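Local coordinates for protein interleukin-15 receptor alpha chain (Mus musculus, PDB 2PSM) that probably binds interleukin-15 with its sushi domain, serving as the alpha subunit of the cytokine's receptor, at residues T10-I22 with V61-R73. Sequence-based numbering, arbitrary orientation.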
ATOM      1  N   THR B  10     -14.827 -18.064 -17.334  1.00 40.89           N
ATOM      2  CA  THR B  10     -13.609 -17.226 -17.515  1.00 40.96           C
ATOM      3  C   THR B  10     -13.962 -15.732 -17.563  1.00 40.00           C
ATOM      4  O   THR B  10     -15.111 -15.366 -17.844  1.00 36.90           O
ATOM      5  CB  THR B  10     -12.872 -17.610 -18.810  1.00 42.28           C
ATOM      6  OG1 THR B  10     -11.613 -16.932 -18.856  1.00 47.21           O
ATOM      7  CG2 THR B  10     -13.689 -17.215 -20.031  1.00 42.63           C
ATOM      8  N   CYS B  11     -12.975 -14.881 -17.277  1.00 36.33           N
ATOM      9  CA  CYS B  11     -13.176 -13.432 -17.284  1.00 35.94           C
ATOM     10  C   CYS B  11     -12.970 -12.835 -18.666  1.00 33.03           C
ATOM     11  O   CYS B  11     -12.173 -13.332 -19.452  1.00 33.54           O
ATOM     12  CB  CYS B  11     -12.227 -12.738 -16.288  1.00 36.19           C
ATOM     13  SG  CYS B  11     -12.893 -12.628 -14.592  1.00 37.19           S
ATOM     14  N   PRO B  12     -13.698 -11.758 -18.982  1.00 33.57           N
ATOM     15  CA  PRO B  12     -13.573 -11.104 -20.284  1.00 34.65           C
ATOM     16  C   PRO B  12     -12.289 -10.278 -20.318  1.00 36.33           C
ATOM     17  O   PRO B  12     -11.544 -10.232 -19.340  1.00 34.70           O
ATOM     18  CB  PRO B  12     -14.821 -10.239 -20.343  1.00 34.33           C
ATOM     19  CG  PRO B  12     -14.979  -9.819 -18.919  1.00 35.04           C
ATOM     20  CD  PRO B  12     -14.762 -11.125 -18.183  1.00 32.41           C
ATOM     21  N   PRO B  13     -12.001  -9.625 -21.451  1.00 38.02           N
ATOM     22  CA  PRO B  13     -10.769  -8.833 -21.465  1.00 36.97           C
ATOM     23  C   PRO B  13     -10.864  -7.744 -20.395  1.00 35.85           C
ATOM     24  O   PRO B  13     -11.955  -7.278 -20.073  1.00 35.55           O
ATOM     25  CB  PRO B  13     -10.747  -8.259 -22.875  1.00 38.18           C
ATOM     26  CG  PRO B  13     -11.469  -9.309 -23.677  1.00 40.71           C
ATOM     27  CD  PRO B  13     -12.633  -9.648 -22.781  1.00 38.08           C
ATOM     28  N   PRO B  14      -9.724  -7.341 -19.814  1.00 35.78           N
ATOM     29  CA  PRO B  14      -9.728  -6.300 -18.784  1.00 34.39           C
ATOM     30  C   PRO B  14      -9.906  -4.913 -19.404  1.00 34.70           C
ATOM     31  O   PRO B  14      -9.703  -4.735 -20.607  1.00 34.54           O
ATOM     32  CB  PRO B  14      -8.364  -6.470 -18.131  1.00 34.98           C
ATOM     33  CG  PRO B  14      -7.505  -6.860 -19.283  1.00 35.25           C
ATOM     34  CD  PRO B  14      -8.366  -7.887 -19.998  1.00 36.19           C
ATOM     35  N   VAL B  15     -10.298  -3.935 -18.593  1.00 33.98           N
ATOM     36  CA  VAL B  15     -10.472  -2.574 -19.089  1.00 33.18           C
ATOM     37  C   VAL B  15      -9.090  -1.989 -19.305  1.00 34.31           C
ATOM     38  O   VAL B  15      -8.105  -2.500 -18.766  1.00 35.71           O
ATOM     39  CB  VAL B  15     -11.213  -1.678 -18.075  1.00 33.73           C
ATOM     40  CG1 VAL B  15     -12.547  -2.308 -17.703  1.00 35.44           C
ATOM     41  CG2 VAL B  15     -10.350  -1.467 -16.833  1.00 32.26           C
ATOM     42  N   SER B  16      -9.002  -0.925 -20.090  1.00 32.93           N
ATOM     43  CA  SER B  16      -7.706  -0.303 -20.315  1.00 34.67           C
ATOM     44  C   SER B  16      -7.537   0.846 -19.328  1.00 32.71           C
ATOM     45  O   SER B  16      -8.480   1.583 -19.048  1.00 32.83           O
ATOM     46  CB  SER B  16      -7.593   0.218 -21.750  1.00 34.09           C
ATOM     47  OG  SER B  16      -8.575   1.204 -21.997  1.00 39.60           O
ATOM     48  N   ILE B  17      -6.333   0.973 -18.784  1.00 30.62           N
ATOM     49  CA  ILE B  17      -6.029   2.033 -17.838  1.00 31.08           C
ATOM     50  C   ILE B  17      -5.081   2.981 -18.557  1.00 31.64           C
ATOM     51  O   ILE B  17      -4.195   2.528 -19.281  1.00 31.47           O
ATOM     52  CB  ILE B  17      -5.339   1.469 -16.574  1.00 30.18           C
ATOM     53  CG1 ILE B  17      -6.325   0.599 -15.783  1.00 30.70           C
ATOM     54  CG2 ILE B  17      -4.815   2.615 -15.714  1.00 28.24           C
ATOM     55  CD1 ILE B  17      -7.474   1.371 -15.162  1.00 33.27           C
ATOM     56  N   GLU B  18      -5.266   4.284 -18.364  1.00 32.03           N
ATOM     57  CA  GLU B  18      -4.422   5.284 -19.022  1.00 32.57           C
ATOM     58  C   GLU B  18      -2.951   5.228 -18.587  1.00 31.40           C
ATOM     59  O   GLU B  18      -2.639   5.245 -17.391  1.00 30.48           O
ATOM     60  CB  GLU B  18      -4.987   6.692 -18.776  1.00 35.99           C
ATOM     61  CG  GLU B  18      -4.198   7.798 -19.473  1.00 41.25           C
ATOM     62  CD  GLU B  18      -4.819   9.181 -19.317  1.00 42.62           C
ATOM     63  OE1 GLU B  18      -5.143   9.575 -18.175  1.00 44.60           O
ATOM     64  OE2 GLU B  18      -4.970   9.884 -20.341  1.00 45.86           O
ATOM     65  N   HIS B  19      -2.055   5.156 -19.571  1.00 30.06           N
ATOM     66  CA  HIS B  19      -0.610   5.112 -19.334  1.00 27.84           C
ATOM     67  C   HIS B  19      -0.178   3.793 -18.700  1.00 28.18           C
ATOM     68  O   HIS B  19       0.804   3.730 -17.956  1.00 27.65           O
ATOM     69  CB  HIS B  19      -0.192   6.289 -18.445  1.00 25.44           C
ATOM     70  CG  HIS B  19      -0.506   7.627 -19.037  1.00 27.90           C
ATOM     71  ND1 HIS B  19      -0.912   8.702 -18.274  1.00 30.26           N
ATOM     72  CD2 HIS B  19      -0.485   8.060 -20.319  1.00 26.98           C
ATOM     73  CE1 HIS B  19      -1.130   9.740 -19.063  1.00 28.08           C
ATOM     74  NE2 HIS B  19      -0.878   9.376 -20.308  1.00 31.21           N
ATOM     75  N   ALA B  20      -0.911   2.736 -19.018  1.00 28.79           N
ATOM     76  CA  ALA B  20      -0.617   1.419 -18.485  1.00 27.73           C
ATOM     77  C   ALA B  20      -1.015   0.367 -19.499  1.00 28.67           C
ATOM     78  O   ALA B  20      -1.855   0.611 -20.363  1.00 26.49           O
ATOM     79  CB  ALA B  20      -1.385   1.199 -17.188  1.00 27.04           C
ATOM     80  N   ASP B  21      -0.402  -0.804 -19.383  1.00 27.84           N
ATOM     81  CA  ASP B  21      -0.700  -1.926 -20.257  1.00 31.00           C
ATOM     82  C   ASP B  21      -0.830  -3.154 -19.361  1.00 33.12           C
ATOM     83  O   ASP B  21      -0.437  -3.131 -18.188  1.00 31.37           O
ATOM     84  CB  ASP B  21       0.433  -2.136 -21.273  1.00 32.94           C
ATOM     85  N   ILE B  22      -1.387  -4.223 -19.913  1.00 31.12           N
ATOM     86  CA  ILE B  22      -1.537  -5.452 -19.160  1.00 32.27           C
ATOM     87  C   ILE B  22      -1.542  -6.651 -20.093  1.00 33.84           C
ATOM     88  O   ILE B  22      -2.143  -6.622 -21.167  1.00 33.42           O
ATOM     89  CB  ILE B  22      -2.834  -5.447 -18.319  1.00 31.27           C
ATOM     90  CG1 ILE B  22      -2.895  -6.709 -17.456  1.00 30.97           C
ATOM     91  CG2 ILE B  22      -4.049  -5.341 -19.229  1.00 30.87           C
ATOM     92  CD1 ILE B  22      -4.022  -6.704 -16.429  1.00 31.45           C
ATOM     93  N   VAL B  61     -21.160 -16.100 -13.821  1.00 43.69           N
ATOM     94  CA  VAL B  61     -20.445 -15.172 -14.681  1.00 42.95           C
ATOM     95  C   VAL B  61     -19.327 -14.524 -13.878  1.00 42.76           C
ATOM     96  O   VAL B  61     -19.543 -14.007 -12.778  1.00 42.76           O
ATOM     97  CB  VAL B  61     -21.375 -14.083 -15.263  1.00 44.75           C
ATOM     98  CG1 VAL B  61     -22.540 -14.743 -15.991  1.00 43.62           C
ATOM     99  CG2 VAL B  61     -21.872 -13.158 -14.162  1.00 45.98           C
ATOM    100  N   ALA B  62     -18.122 -14.579 -14.433  1.00 40.62           N
ATOM    101  CA  ALA B  62     -16.954 -14.016 -13.784  1.00 39.10           C
ATOM    102  C   ALA B  62     -16.652 -12.634 -14.349  1.00 36.50           C
ATOM    103  O   ALA B  62     -17.037 -12.308 -15.470  1.00 37.66           O
ATOM    104  CB  ALA B  62     -15.753 -14.943 -13.980  1.00 35.84           C
ATOM    105  N   HIS B  63     -15.965 -11.826 -13.553  1.00 35.23           N
ATOM    106  CA  HIS B  63     -15.586 -10.479 -13.950  1.00 33.12           C
ATOM    107  C   HIS B  63     -14.341 -10.090 -13.168  1.00 30.99           C
ATOM    108  O   HIS B  63     -14.055 -10.650 -12.102  1.00 29.27           O
ATOM    109  CB  HIS B  63     -16.714  -9.492 -13.641  1.00 34.60           C
ATOM    110  CG  HIS B  63     -16.967  -9.306 -12.178  1.00 36.61           C
ATOM    111  ND1 HIS B  63     -16.170  -8.515 -11.377  1.00 40.15           N
ATOM    112  CD2 HIS B  63     -17.904  -9.843 -11.360  1.00 39.84           C
ATOM    113  CE1 HIS B  63     -16.605  -8.573 -10.131  1.00 40.04           C
ATOM    114  NE2 HIS B  63     -17.656  -9.372 -10.093  1.00 40.37           N
ATOM    115  N   TRP B  64     -13.595  -9.144 -13.718  1.00 28.29           N
ATOM    116  CA  TRP B  64     -12.393  -8.643 -13.080  1.00 28.90           C
ATOM    117  C   TRP B  64     -12.798  -7.636 -12.016  1.00 28.82           C
ATOM    118  O   TRP B  64     -13.748  -6.870 -12.214  1.00 28.14           O
ATOM    119  CB  TRP B  64     -11.501  -7.946 -14.105  1.00 28.94           C
ATOM    120  CG  TRP B  64     -10.836  -8.871 -15.067  1.00 28.80           C
ATOM    121  CD1 TRP B  64     -11.102  -8.999 -16.403  1.00 30.83           C
ATOM    122  CD2 TRP B  64      -9.771  -9.782 -14.778  1.00 28.56           C
ATOM    123  NE1 TRP B  64     -10.263  -9.935 -16.963  1.00 29.75           N
ATOM    124  CE2 TRP B  64      -9.438 -10.431 -15.990  1.00 29.47           C
ATOM    125  CE3 TRP B  64      -9.064 -10.111 -13.615  1.00 28.65           C
ATOM    126  CZ2 TRP B  64      -8.427 -11.395 -16.070  1.00 28.44           C
ATOM    127  CZ3 TRP B  64      -8.054 -11.068 -13.696  1.00 30.26           C
ATOM    128  CH2 TRP B  64      -7.746 -11.699 -14.915  1.00 29.13           C
ATOM    129  N   THR B  65     -12.102  -7.644 -10.882  1.00 27.92           N
ATOM    130  CA  THR B  65     -12.399  -6.678  -9.831  1.00 27.27           C
ATOM    131  C   THR B  65     -12.050  -5.312 -10.407  1.00 26.82           C
ATOM    132  O   THR B  65     -11.265  -5.221 -11.347  1.00 27.88           O
ATOM    133  CB  THR B  65     -11.553  -6.926  -8.573  1.00 26.38           C
ATOM    134  OG1 THR B  65     -10.190  -7.139  -8.949  1.00 27.48           O
ATOM    135  CG2 THR B  65     -12.067  -8.135  -7.820  1.00 23.98           C
ATOM    136  N   THR B  66     -12.629  -4.253  -9.853  1.00 26.88           N
ATOM    137  CA  THR B  66     -12.367  -2.907 -10.355  1.00 27.63           C
ATOM    138  C   THR B  66     -11.010  -2.377  -9.885  1.00 26.96           C
ATOM    139  O   THR B  66     -10.758  -2.259  -8.685  1.00 23.86           O
ATOM    140  CB  THR B  66     -13.463  -1.940  -9.904  1.00 26.93           C
ATOM    141  OG1 THR B  66     -14.729  -2.412 -10.378  1.00 28.32           O
ATOM    142  CG2 THR B  66     -13.212  -0.551 -10.466  1.00 28.84           C
ATOM    143  N   PRO B  67     -10.121  -2.045 -10.835  1.00 25.49           N
ATOM    144  CA  PRO B  67      -8.792  -1.530 -10.493  1.00 25.20           C
ATOM    145  C   PRO B  67      -8.822  -0.104  -9.942  1.00 24.65           C
ATOM    146  O   PRO B  67      -9.677   0.699 -10.315  1.00 25.58           O
ATOM    147  CB  PRO B  67      -8.034  -1.636 -11.819  1.00 26.21           C
ATOM    148  CG  PRO B  67      -9.104  -1.360 -12.830  1.00 26.63           C
ATOM    149  CD  PRO B  67     -10.286  -2.155 -12.299  1.00 28.43           C
ATOM    150  N   SER B  68      -7.896   0.202  -9.041  1.00 22.34           N
ATOM    151  CA  SER B  68      -7.829   1.542  -8.471  1.00 22.73           C
ATOM    152  C   SER B  68      -6.588   2.228  -9.008  1.00 21.50           C
ATOM    153  O   SER B  68      -6.299   3.370  -8.658  1.00 21.60           O
ATOM    154  CB  SER B  68      -7.748   1.479  -6.944  1.00 22.80           C
ATOM    155  OG  SER B  68      -6.515   0.920  -6.528  1.00 23.43           O
ATOM    156  N   LEU B  69      -5.865   1.520  -9.872  1.00 22.66           N
ATOM    157  CA  LEU B  69      -4.632   2.024 -10.454  1.00 23.86           C
ATOM    158  C   LEU B  69      -4.687   3.408 -11.079  1.00 26.35           C
ATOM    159  O   LEU B  69      -5.630   3.768 -11.782  1.00 25.92           O
ATOM    160  CB  LEU B  69      -4.106   1.058 -11.516  1.00 24.56           C
ATOM    161  CG  LEU B  69      -2.823   1.549 -12.207  1.00 22.33           C
ATOM    162  CD1 LEU B  69      -1.690   1.630 -11.176  1.00 22.07           C
ATOM    163  CD2 LEU B  69      -2.456   0.606 -13.350  1.00 19.19           C
ATOM    164  N   LYS B  70      -3.630   4.162 -10.831  1.00 27.88           N
ATOM    165  CA  LYS B  70      -3.469   5.494 -11.378  1.00 31.35           C
ATOM    166  C   LYS B  70      -1.985   5.604 -11.712  1.00 31.68           C
ATOM    167  O   LYS B  70      -1.132   5.482 -10.829  1.00 32.50           O
ATOM    168  CB  LYS B  70      -3.875   6.539 -10.343  1.00 32.97           C
ATOM    169  CG  LYS B  70      -3.418   7.954 -10.632  1.00 40.99           C
ATOM    170  CD  LYS B  70      -4.135   8.579 -11.815  1.00 42.30           C
ATOM    171  CE  LYS B  70      -3.761  10.049 -11.945  1.00 42.22           C
ATOM    172  NZ  LYS B  70      -4.521  10.718 -13.039  1.00 46.75           N
ATOM    173  N   CYS B  71      -1.678   5.792 -12.995  1.00 32.36           N
ATOM    174  CA  CYS B  71      -0.294   5.921 -13.429  1.00 29.30           C
ATOM    175  C   CYS B  71       0.024   7.386 -13.694  1.00 30.18           C
ATOM    176  O   CYS B  71      -0.539   7.999 -14.609  1.00 30.04           O
ATOM    177  CB  CYS B  71      -0.048   5.113 -14.701  1.00 27.63           C
ATOM    178  SG  CYS B  71      -0.162   3.308 -14.531  1.00 31.47           S
ATOM    179  N   ILE B  72       0.929   7.944 -12.896  1.00 28.06           N
ATOM    180  CA  ILE B  72       1.315   9.338 -13.046  1.00 29.28           C
ATOM    181  C   ILE B  72       2.747   9.486 -13.563  1.00 31.03           C
ATOM    182  O   ILE B  72       3.539   8.541 -13.530  1.00 28.31           O
ATOM    183  CB  ILE B  72       1.210  10.095 -11.705  1.00 28.53           C
ATOM    184  CG1 ILE B  72       2.198   9.504 -10.695  1.00 27.54           C
ATOM    185  CG2 ILE B  72      -0.218  10.007 -11.171  1.00 27.74           C
ATOM    186  CD1 ILE B  72       2.439  10.380  -9.465  1.00 26.90           C
ATOM    187  N   ARG B  73       3.069  10.686 -14.032  1.00 32.74           N
ATOM    188  CA  ARG B  73       4.396  10.977 -14.546  1.00 34.40           C
ATOM    189  C   ARG B  73       5.452  10.749 -13.479  1.00 34.75           C
ATOM    190  O   ARG B  73       5.353  11.276 -12.371  1.00 34.33           O
ATOM    191  CB  ARG B  73       4.469  12.424 -15.026  1.00 36.19           C
ATOM    192  CG  ARG B  73       3.601  12.710 -16.237  1.00 41.78           C
ATOM    193  CD  ARG B  73       3.796  14.131 -16.735  1.00 46.13           C
ATOM    194  NE  ARG B  73       3.040  14.373 -17.960  1.00 49.09           N
ATOM    195  CZ  ARG B  73       3.062  15.515 -18.641  1.00 51.39           C
ATOM    196  NH1 ARG B  73       3.806  16.529 -18.217  1.00 51.38           N
ATOM    197  NH2 ARG B  73       2.343  15.641 -19.749  1.00 53.03           N
TER
HETATM  198  O   HOH W   1      -3.632   6.187 -14.984  1.00 27.06           O
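Cys11 and His63 approach to 5.1 Å between CA atoms and His19 and Cys71 to 6.0 Å, the backbones of 10-22 and 61-73 running the same way along the sushi domain, with no direct backbone hydrogen bond joining them. The Trp64 indole is sandwiched between Cys11 CB, which makes a CH-pi contact over one face, and Pro14 CB over the opposite face. Cys11 SG, disulfide-bonded to Cys53, stands 4.2 Å from the centroid of the five-membered ring, almost on its normal, and also touches Ala62 CB. At the ring edge, Trp64 NE1 donates to Pro12 O at 2.7 Å; the carbonyl points almost straight at the nitrogen, but the N-H...O angle is only 135°. Midway, Ile17 divides its branches: CD1 meets Pro67 CG, while CG2, anti to the backbone N, reaches Leu69 CD2 at 3.9 Å. At the end of the type II turn from Ile17 to Ala20, Ala20 CB packs at 3.6 Å against Cys71 SG, which is disulfide-bonded to Cys37. A water accepts from Cys71 N and donates to Glu18 O. Both disulfides of the sushi fold are thus packed into this contact, where, apart from one indole hydrogen bond and one water bridge, the side chains meet mainly through apolar contacts.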